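Local coordinates for protein frutapin (Artocarpus altilis, PDB 5KRP) that probably binds carbohydrates as a plant lectin of the jacalin-related family, at residues E36-F41 with V96-F102; G128-K134 with G145-L150; W19-Y24 with F52-H57. One frame throughout, in Å; residues are numbered along the deposited sequence. Where two conformers were deposited one is given.

Contact 1 (E36-F41 with V96-F102); sequences EAIGSF and VVRSLKF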
loop_
_atom_site.group_PDB
_atom_site.type_symbol
_atom_site.label_atom_id
_atom_site.label_comp_id
_atom_site.label_asym_id
_atom_site.label_seq_id
_atom_site.Cartn_x
_atom_site.Cartn_y
_atom_site.Cartn_z
ATOM N N GLU A 36 3.166 -28.834 -24.762
ATOM C CA GLU A 36 4.329 -29.244 -24.003
ATOM C C GLU A 36 4.752 -28.186 -22.971
ATOM O O GLU A 36 5.447 -28.477 -21.998
ATOM C CB GLU A 36 5.496 -29.529 -24.971
ATOM C CG GLU A 36 5.193 -30.764 -25.827
ATOM C CD GLU A 36 4.411 -30.501 -27.101
ATOM O OE1 GLU A 36 4.132 -29.337 -27.546
ATOM O OE2 GLU A 36 4.132 -31.539 -27.745
ATOM N N ALA A 37 4.383 -26.963 -23.270
ATOM C CA ALA A 37 4.739 -25.827 -22.393
ATOM C C ALA A 37 3.554 -24.874 -22.463
ATOM O O ALA A 37 2.608 -25.101 -23.214
ATOM C CB ALA A 37 6.002 -25.167 -22.877
ATOM N N ILE A 38 3.655 -23.720 -21.778
ATOM C CA ILE A 38 2.701 -22.659 -21.994
ATOM C C ILE A 38 3.145 -21.753 -23.126
ATOM O O ILE A 38 4.333 -21.316 -23.192
ATOM C CB ILE A 38 2.542 -21.804 -20.663
ATOM C CG1 ILE A 38 2.201 -22.669 -19.464
ATOM C CG2 ILE A 38 1.584 -20.642 -20.908
ATOM C CD1 ILE A 38 0.901 -23.416 -19.514
ATOM N N GLY A 39 2.190 -21.451 -24.027
ATOM C CA GLY A 39 2.345 -20.573 -25.159
ATOM C C GLY A 39 1.784 -19.169 -24.877
ATOM O O GLY A 39 2.463 -18.306 -24.366
ATOM N N SER A 40 0.547 -18.925 -25.286
ATOM C CA SER A 40 -0.065 -17.616 -25.172
ATOM C C SER A 40 -0.490 -17.359 -23.708
ATOM O O SER A 40 -0.793 -18.264 -22.973
ATOM C CB SER A 40 -1.302 -17.581 -26.044
ATOM O OG SER A 40 -0.989 -17.813 -27.438
ATOM N N PHE A 41 -0.598 -16.093 -23.378
ATOM C CA PHE A 41 -1.064 -15.659 -22.093
ATOM C C PHE A 41 -1.591 -14.252 -22.257
ATOM O O PHE A 41 -0.872 -13.309 -22.613
ATOM C CB PHE A 41 0.079 -15.723 -21.050
ATOM C CG PHE A 41 -0.399 -15.444 -19.626
ATOM C CD1 PHE A 41 -0.508 -14.142 -19.167
ATOM C CD2 PHE A 41 -0.776 -16.474 -18.792
ATOM C CE1 PHE A 41 -0.902 -13.905 -17.810
ATOM C CE2 PHE A 41 -1.218 -16.239 -17.496
ATOM C CZ PHE A 41 -1.291 -14.977 -17.021
ATOM N N VAL A 96 11.762 -22.173 -19.886
ATOM C CA VAL A 96 10.459 -21.590 -20.099
ATOM C C VAL A 96 9.442 -22.099 -19.086
ATOM O O VAL A 96 9.697 -23.010 -18.283
ATOM C CB VAL A 96 9.929 -21.871 -21.559
ATOM C CG1 VAL A 96 10.907 -21.426 -22.590
ATOM C CG2 VAL A 96 9.582 -23.330 -21.763
ATOM N N VAL A 97 8.245 -21.511 -19.123
ATOM C CA VAL A 97 7.166 -21.959 -18.253
ATOM C C VAL A 97 6.476 -23.144 -18.900
ATOM O O VAL A 97 5.846 -22.985 -19.937
ATOM C CB VAL A 97 6.106 -20.839 -18.016
ATOM C CG1 VAL A 97 4.982 -21.343 -17.129
ATOM C CG2 VAL A 97 6.794 -19.575 -17.453
ATOM N N ARG A 98 6.655 -24.299 -18.284
ATOM C CA ARG A 98 6.220 -25.595 -18.813
ATOM C C ARG A 98 4.804 -25.876 -18.389
ATOM O O ARG A 98 4.020 -26.475 -19.140
ATOM C CB ARG A 98 7.160 -26.745 -18.395
ATOM C CG ARG A 98 8.595 -26.653 -18.910
ATOM C CD ARG A 98 8.731 -26.694 -20.422
ATOM N NE ARG A 98 8.108 -27.922 -20.856
ATOM C CZ ARG A 98 8.717 -29.100 -20.905
ATOM N NH1 ARG A 98 10.024 -29.225 -20.667
ATOM N NH2 ARG A 98 7.992 -30.147 -21.187
ATOM N N SER A 99 4.416 -25.373 -17.220
ATOM C CA SER A 99 3.060 -25.619 -16.699
ATOM C C SER A 99 2.613 -24.412 -15.819
ATOM O O SER A 99 3.468 -23.802 -15.142
ATOM C CB SER A 99 3.056 -26.829 -15.793
ATOM O OG SER A 99 1.759 -27.259 -15.521
ATOM N N LEU A 100 1.302 -24.210 -15.756
ATOM C CA LEU A 100 0.669 -23.283 -14.801
ATOM C C LEU A 100 -0.566 -23.951 -14.151
ATOM O O LEU A 100 -1.289 -24.731 -14.761
ATOM C CB LEU A 100 0.256 -21.954 -15.438
ATOM C CG LEU A 100 1.365 -21.036 -15.837
ATOM C CD1 LEU A 100 0.829 -19.942 -16.674
ATOM C CD2 LEU A 100 2.061 -20.433 -14.600
ATOM N N LYS A 101 -0.838 -23.565 -12.919
ATOM C CA LYS A 101 -2.055 -23.982 -12.183
ATOM C C LYS A 101 -2.484 -22.795 -11.265
ATOM O O LYS A 101 -1.623 -22.111 -10.690
ATOM C CB LYS A 101 -1.730 -25.168 -11.285
ATOM C CG LYS A 101 -2.936 -25.663 -10.559
ATOM C CD LYS A 101 -2.596 -26.611 -9.437
ATOM C CE LYS A 101 -2.146 -27.930 -9.900
ATOM N NZ LYS A 101 -2.038 -28.783 -8.652
ATOM N N PHE A 102 -3.793 -22.591 -11.151
ATOM C CA PHE A 102 -4.381 -21.425 -10.433
ATOM C C PHE A 102 -5.388 -21.979 -9.473
ATOM O O PHE A 102 -6.186 -22.862 -9.853
ATOM C CB PHE A 102 -5.109 -20.542 -11.413
ATOM C CG PHE A 102 -4.244 -19.880 -12.391
ATOM C CD1 PHE A 102 -3.459 -18.828 -12.026
ATOM C CD2 PHE A 102 -4.146 -20.367 -13.714
ATOM C CE1 PHE A 102 -2.624 -18.220 -12.953
ATOM C CE2 PHE A 102 -3.251 -19.797 -14.643
ATOM C CZ PHE A 102 -2.504 -18.691 -14.272
#
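The beta-prism fold of jacalin-like lectins brings three antiparallel sheets together around a shared interior, and here two of those sheets meet almost at right angles. The axes of 38-41 and 96-102 cross at 84° and come within 6.9 Å, so the strands do not pair along their length but fit at the point of crossing. The main projection is Ile38. Its side chain points at the second strand and settles into the hollow between Val97 and Leu100, with CG1 3.9 Å from Val97 CG1 and 4.1 Å from Leu100 CG, while CD1 lies over the backbone, 3.9 Å from Leu100 N. Just before it, the small Ala37 lets the two segments approach, Ala37 CA lying 3.9 Å from Arg98 CA. Its CB sits 4.2 Å from Val96 CG2 and 4.0 Å from Arg98 CD, and its CA makes a CH...O contact of 3.4 Å with Arg98 O. At this point strand 96-102 carries a classic beta bulge, Arg98 and Ser99 both facing Tyr83 of the neighbouring strand. Further along, Phe41 turns its ring inward, its CE2 4.3 Å from Leu100 CD1 and 4.2 Å from Phe102 CZ; Phe133 packs edge-to-face with the same ring. Polar ties fix the other end: Ile38 N donates to Val97 O (3.0 Å, nearly straight), and the guanidinium of Arg98, which also forms a salt bridge with Glu115, curls back so that NE and NH2 both donate to Glu36 O, at 2.9 Å and 3.2 Å.

Contact 2 (G128-K134 with G145-L150); sequences GLVVGFK and GVHMAL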
loop_
_atom_site.group_PDB
_atom_site.type_symbol
_atom_site.label_atom_id
_atom_site.label_comp_id
_atom_site.label_asym_id
_atom_site.label_seq_id
_atom_site.Cartn_x
_atom_site.Cartn_y
_atom_site.Cartn_z
ATOM N N GLY A 128 -3.923 -10.151 0.372
ATOM C CA GLY A 128 -3.602 -9.420 -0.828
ATOM C C GLY A 128 -4.246 -10.057 -2.040
ATOM O O GLY A 128 -4.854 -11.152 -1.979
ATOM N N LEU A 129 -4.036 -9.359 -3.141
ATOM C CA LEU A 129 -4.681 -9.696 -4.441
ATOM C C LEU A 129 -3.708 -9.575 -5.590
ATOM O O LEU A 129 -2.964 -8.592 -5.682
ATOM C CB LEU A 129 -5.839 -8.771 -4.727
ATOM C CG LEU A 129 -7.085 -8.817 -3.820
ATOM C CD1 LEU A 129 -8.049 -7.679 -4.113
ATOM C CD2 LEU A 129 -7.745 -10.173 -3.982
ATOM N N VAL A 130 -3.854 -10.464 -6.610
ATOM C CA VAL A 130 -3.134 -10.306 -7.828
ATOM C C VAL A 130 -3.873 -9.241 -8.618
ATOM O O VAL A 130 -5.126 -9.296 -8.809
ATOM C CB VAL A 130 -3.118 -11.635 -8.685
ATOM C CG1 VAL A 130 -2.475 -11.427 -10.002
ATOM C CG2 VAL A 130 -2.458 -12.724 -7.907
ATOM N N VAL A 131 -3.106 -8.230 -9.024
ATOM C CA VAL A 131 -3.704 -7.111 -9.784
ATOM C C VAL A 131 -3.030 -6.860 -11.165
ATOM O O VAL A 131 -3.336 -5.897 -11.871
ATOM C CB VAL A 131 -3.705 -5.825 -8.929
ATOM C CG1 VAL A 131 -4.581 -5.949 -7.689
ATOM C CG2 VAL A 131 -2.286 -5.407 -8.535
ATOM N N GLY A 132 -2.115 -7.725 -11.564
ATOM C CA GLY A 132 -1.441 -7.524 -12.829
ATOM C C GLY A 132 -0.431 -8.634 -13.069
ATOM O O GLY A 132 0.025 -9.298 -12.147
ATOM N N PHE A 133 -0.101 -8.856 -14.333
ATOM C CA PHE A 133 0.933 -9.846 -14.695
ATOM C C PHE A 133 2.036 -9.175 -15.540
ATOM O O PHE A 133 1.771 -8.195 -16.276
ATOM C CB PHE A 133 0.357 -11.013 -15.472
ATOM C CG PHE A 133 -0.509 -11.957 -14.692
ATOM C CD1 PHE A 133 0.015 -12.981 -13.978
ATOM C CD2 PHE A 133 -1.866 -11.768 -14.638
ATOM C CE1 PHE A 133 -0.794 -13.920 -13.253
ATOM C CE2 PHE A 133 -2.669 -12.634 -13.895
ATOM C CZ PHE A 133 -2.160 -13.687 -13.219
ATOM N N LYS A 134 3.268 -9.726 -15.475
ATOM C CA LYS A 134 4.328 -9.350 -16.399
ATOM C C LYS A 134 5.006 -10.631 -16.837
ATOM O O LYS A 134 4.805 -11.673 -16.211
ATOM C CB LYS A 134 5.336 -8.372 -15.832
ATOM C CG LYS A 134 6.098 -8.853 -14.606
ATOM C CD LYS A 134 7.281 -7.929 -14.369
ATOM C CE LYS A 134 8.435 -8.324 -15.267
ATOM N NZ LYS A 134 9.474 -7.260 -15.197
ATOM N N GLY A 145 5.552 -13.207 -14.065
ATOM C CA GLY A 145 5.632 -12.557 -12.754
ATOM C C GLY A 145 4.297 -11.897 -12.402
ATOM O O GLY A 145 3.446 -11.788 -13.247
ATOM N N VAL A 146 4.161 -11.459 -11.154
ATOM C CA VAL A 146 2.851 -11.009 -10.672
ATOM C C VAL A 146 2.970 -9.752 -9.858
ATOM O O VAL A 146 3.819 -9.596 -8.997
ATOM C CB VAL A 146 1.967 -12.083 -9.962
ATOM C CG1 VAL A 146 1.752 -13.288 -10.869
ATOM C CG2 VAL A 146 2.547 -12.522 -8.644
ATOM N N HIS A 147 2.049 -8.823 -10.164
ATOM C CA HIS A 147 1.882 -7.611 -9.373
ATOM C C HIS A 147 0.806 -7.848 -8.310
ATOM O O HIS A 147 -0.255 -8.397 -8.645
ATOM C CB HIS A 147 1.406 -6.456 -10.259
ATOM C CG HIS A 147 2.372 -6.067 -11.349
ATOM N ND1 HIS A 147 3.653 -5.597 -11.082
ATOM C CD2 HIS A 147 2.243 -6.042 -12.707
ATOM C CE1 HIS A 147 4.262 -5.304 -12.219
ATOM N NE2 HIS A 147 3.437 -5.575 -13.219
ATOM N N MET A 148 1.038 -7.376 -7.072
ATOM C CA MET A 148 0.077 -7.583 -5.985
ATOM C C MET A 148 -0.304 -6.267 -5.312
ATOM O O MET A 148 0.545 -5.361 -5.174
ATOM C CB MET A 148 0.639 -8.551 -4.925
ATOM C CG MET A 148 1.050 -9.911 -5.546
ATOM S SD MET A 148 1.680 -11.062 -4.306
ATOM C CE MET A 148 0.133 -11.235 -3.420
ATOM N N ALA A 149 -1.518 -6.216 -4.798
ATOM C CA ALA A 149 -1.967 -5.052 -4.014
ATOM C C ALA A 149 -2.876 -5.457 -2.858
ATOM O O ALA A 149 -3.305 -6.556 -2.832
ATOM C CB ALA A 149 -2.623 -4.024 -4.867
ATOM N N LEU A 150 -3.058 -4.524 -1.895
ATOM C CA LEU A 150 -3.793 -4.558 -0.536
ATOM C C LEU A 150 -3.073 -4.748 0.854
ATOM O O LEU A 150 -2.587 -3.846 1.556
ATOM C CB LEU A 150 -4.955 -5.490 -0.586
ATOM C CG LEU A 150 -6.241 -4.938 -1.124
ATOM C CD1 LEU A 150 -6.031 -3.971 -2.234
ATOM C CD2 LEU A 150 -7.017 -6.165 -1.527
ATOM O OXT LEU A 150 -3.025 -5.858 1.472
#
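Strands 129-134 and 145-149 run antiparallel as the two arms of a beta hairpin, strongly twisted, with segment directions 132° apart and axes approaching to 4.5 Å. Leu129 with Ala149 and Lys134 with Gly145 are hydrogen-bonded pairs: Leu129 N to Ala149 O and Ala149 N to Leu129 O are both 2.9 Å, Lys134 N to Gly145 O is 3.0 Å, and Gly145 N to Lys134 O is 2.7 Å. Between them lies a classic beta bulge, Val131 and Gly132 both opposite His147; Val131 N donates to His147 O and His147 N to Gly132 O, each at 2.9 Å. Absence of a side chain matters here, because a CB on Gly132 would lie only 3.0 Å from His147 CD2. Val130, Phe133, Val146 and Met148 share one face. Phe133 CE1 meets Val146 CG1 at 3.5 Å, and Val130 and Val146 pack on strand 119-125 of another sheet. The face of Leu129, Lys134, His147 and Ala149 is more mixed: His147 hydrogen-bonds to Thr7 and Asp20, Lys134 forms a salt bridge with Glu126 of the second subunit, and Leu129 and Ala149 pack against the third subunit. Backbone bonds therefore hold the hairpin together, while its chemistry splits between an apolar face set against the prism's other sheets and, at Met148, Ile6 of the second subunit, and a face that adds polar partners and packs on the third subunit.

Contact 3 (W19-Y24 with F52-H57); sequences WDDGSY and FSGSKH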
loop_
_atom_site.group_PDB
_atom_site.type_symbol
_atom_site.label_atom_id
_atom_site.label_comp_id
_atom_site.label_asym_id
_atom_site.label_seq_id
_atom_site.Cartn_x
_atom_site.Cartn_y
_atom_site.Cartn_z
ATOM N N TRP A 19 7.440 -8.048 -21.552
ATOM C CA TRP A 19 6.149 -7.350 -21.493
ATOM C C TRP A 19 5.738 -7.178 -20.062
ATOM O O TRP A 19 6.175 -7.917 -19.169
ATOM C CB TRP A 19 5.053 -8.052 -22.274
ATOM C CG TRP A 19 4.771 -9.486 -21.921
ATOM C CD1 TRP A 19 5.287 -10.579 -22.529
ATOM C CD2 TRP A 19 3.862 -10.003 -20.909
ATOM N NE1 TRP A 19 4.802 -11.713 -21.981
ATOM C CE2 TRP A 19 3.948 -11.396 -20.958
ATOM C CE3 TRP A 19 3.013 -9.397 -19.928
ATOM C CZ2 TRP A 19 3.180 -12.243 -20.114
ATOM C CZ3 TRP A 19 2.251 -10.191 -19.126
ATOM C CH2 TRP A 19 2.332 -11.600 -19.182
ATOM N N ASP A 20 4.909 -6.160 -19.856
ATOM C CA ASP A 20 4.390 -5.839 -18.533
ATOM C C ASP A 20 3.020 -5.209 -18.654
ATOM O O ASP A 20 2.936 -4.136 -19.213
ATOM C CB ASP A 20 5.369 -4.989 -17.736
ATOM C CG ASP A 20 4.915 -4.760 -16.292
ATOM O OD1 ASP A 20 3.790 -5.145 -15.874
ATOM O OD2 ASP A 20 5.803 -4.419 -15.475
ATOM N N ASP A 21 1.939 -5.939 -18.261
ATOM C CA ASP A 21 0.591 -5.402 -18.394
ATOM C C ASP A 21 0.342 -4.230 -17.435
ATOM O O ASP A 21 -0.566 -3.442 -17.648
ATOM C CB ASP A 21 -0.485 -6.449 -18.166
ATOM C CG ASP A 21 -0.577 -7.509 -19.282
ATOM O OD1 ASP A 21 -0.090 -7.229 -20.395
ATOM O OD2 ASP A 21 -1.249 -8.549 -19.009
ATOM N N GLY A 22 1.183 -4.088 -16.421
ATOM C CA GLY A 22 0.947 -3.098 -15.377
ATOM C C GLY A 22 -0.136 -3.575 -14.401
ATOM O O GLY A 22 -0.381 -4.797 -14.306
ATOM N N SER A 23 -0.754 -2.628 -13.644
ATOM C CA SER A 23 -1.591 -2.981 -12.533
ATOM C C SER A 23 -2.978 -2.409 -12.701
ATOM O O SER A 23 -3.133 -1.335 -13.284
ATOM C CB SER A 23 -0.963 -2.489 -11.195
ATOM O OG SER A 23 0.264 -3.269 -10.948
ATOM N N TYR A 24 -3.915 -3.114 -12.123
ATOM C CA TYR A 24 -5.399 -2.877 -12.265
ATOM C C TYR A 24 -6.046 -3.125 -10.888
ATOM O O TYR A 24 -5.377 -3.024 -9.800
ATOM C CB TYR A 24 -5.995 -3.790 -13.401
ATOM C CG TYR A 24 -5.243 -3.662 -14.700
ATOM C CD1 TYR A 24 -4.081 -4.370 -14.907
ATOM C CD2 TYR A 24 -5.681 -2.805 -15.702
ATOM C CE1 TYR A 24 -3.359 -4.214 -16.089
ATOM C CE2 TYR A 24 -4.975 -2.675 -16.908
ATOM C CZ TYR A 24 -3.806 -3.365 -17.097
ATOM O OH TYR A 24 -3.125 -3.203 -18.300
ATOM N N PHE A 52 -11.140 -4.558 -18.626
ATOM C CA PHE A 52 -10.146 -3.895 -19.405
ATOM C C PHE A 52 -9.247 -5.001 -20.029
ATOM O O PHE A 52 -8.648 -5.802 -19.288
ATOM C CB PHE A 52 -9.278 -2.970 -18.550
ATOM C CG PHE A 52 -8.188 -2.218 -19.322
ATOM C CD1 PHE A 52 -7.015 -2.880 -19.757
ATOM C CD2 PHE A 52 -8.320 -0.881 -19.594
ATOM C CE1 PHE A 52 -6.004 -2.198 -20.457
ATOM C CE2 PHE A 52 -7.315 -0.188 -20.304
ATOM C CZ PHE A 52 -6.155 -0.863 -20.737
ATOM N N SER A 53 -9.255 -5.117 -21.366
ATOM C CA SER A 53 -8.458 -6.198 -22.018
ATOM C C SER A 53 -7.022 -5.827 -22.018
ATOM O O SER A 53 -6.616 -4.807 -22.595
ATOM C CB SER A 53 -8.923 -6.456 -23.467
ATOM O OG SER A 53 -10.287 -6.745 -23.440
ATOM N N GLY A 54 -6.196 -6.680 -21.416
ATOM C CA GLY A 54 -4.730 -6.472 -21.534
ATOM C C GLY A 54 -4.242 -6.817 -22.921
ATOM O O GLY A 54 -4.966 -7.447 -23.712
ATOM N N SER A 55 -3.040 -6.369 -23.224
ATOM C CA SER A 55 -2.416 -6.698 -24.472
ATOM C C SER A 55 -2.316 -8.193 -24.578
ATOM O O SER A 55 -2.082 -8.876 -23.619
ATOM C CB SER A 55 -0.997 -6.112 -24.573
ATOM O OG SER A 55 -0.996 -4.694 -24.577
ATOM N N LYS A 56 -2.455 -8.699 -25.793
ATOM C CA LYS A 56 -2.237 -10.125 -26.064
ATOM C C LYS A 56 -0.750 -10.464 -26.087
ATOM O O LYS A 56 0.060 -9.684 -26.557
ATOM C CB LYS A 56 -2.897 -10.495 -27.421
ATOM C CG LYS A 56 -4.382 -10.238 -27.516
ATOM C CD LYS A 56 -5.141 -11.171 -26.591
ATOM C CE LYS A 56 -6.676 -11.039 -26.653
ATOM N NZ LYS A 56 -7.303 -11.102 -25.264
ATOM N N HIS A 57 -0.381 -11.577 -25.495
ATOM C CA HIS A 57 1.002 -12.125 -25.565
ATOM C C HIS A 57 0.865 -13.542 -26.168
ATOM O O HIS A 57 0.924 -14.581 -25.506
ATOM C CB HIS A 57 1.648 -12.097 -24.162
ATOM C CG HIS A 57 1.400 -10.782 -23.472
ATOM N ND1 HIS A 57 1.999 -9.627 -23.907
ATOM C CD2 HIS A 57 0.658 -10.441 -22.393
ATOM C CE1 HIS A 57 1.592 -8.607 -23.163
ATOM N NE2 HIS A 57 0.765 -9.070 -22.253
HETATM O O HOH W 1 -2.816 -9.478 -21.077
#
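The imidazole of His57 lies flat on the indole of Trp19 in a face-to-face stack, its centroid 3.6 Å from that of the five-membered ring and the planes 9° apart. His57 CB adds a CH-pi contact over the same ring. This joins two sheets of the beta-prism fold, the one that includes strand 17-20 and the one that includes strand 50-53, through Trp19 of the first strand and His57, a few residues beyond the second. At its edge the imidazole is held by Asp21: His57 NE2 donates to OD1 of Asp21 at 2.8 Å, a His-carboxylate hydrogen bond that orients the ring against the indole. Its ND1 hydrogen-bonds to a bound glycerol, probably from the crystallisation liquor. The chain around Asp21 is shaped by an Asx turn, Gly22 N donating to Asp20 OD1 (2.9 Å), and by Tyr24 OH donating to Asp21 O (2.7 Å). Farther along, Tyr24 and Phe52 meet obliquely, CE2 of the tyrosine 3.5 Å from CD1 of the phenylalanine, and both pack on the third subunit. Asp21 OD2 hydrogen-bonds to Tyr45 OH and also accepts a hydrogen bond from a water 2.8 Å away, which donates another to Ser55 O at 2.7 Å.

In the fold
Phe41 is the point where all three contacts come together. Its CE1 lies 3.7 Å from Phe133 CG of contact 2, although the centres of contacts 1 and 2 are about 18 Å apart; its CD1 is 3.8 Å from Trp19 CH2 of contact 3, and its N hydrogen-bonds to His57 O at 3.0 Å. Contacts 2 and 3, about 12 Å between centres, adjoin within one sheet: Val131 O to Tyr24 N (2.9 Å) and His147 NE2 to Asp20 OD1 (2.7 Å) are hydrogen bonds. Both also touch the third subunit. Glycerol lies near Val96 and His57, but without bound sugar these contacts do not define a carbohydrate pocket.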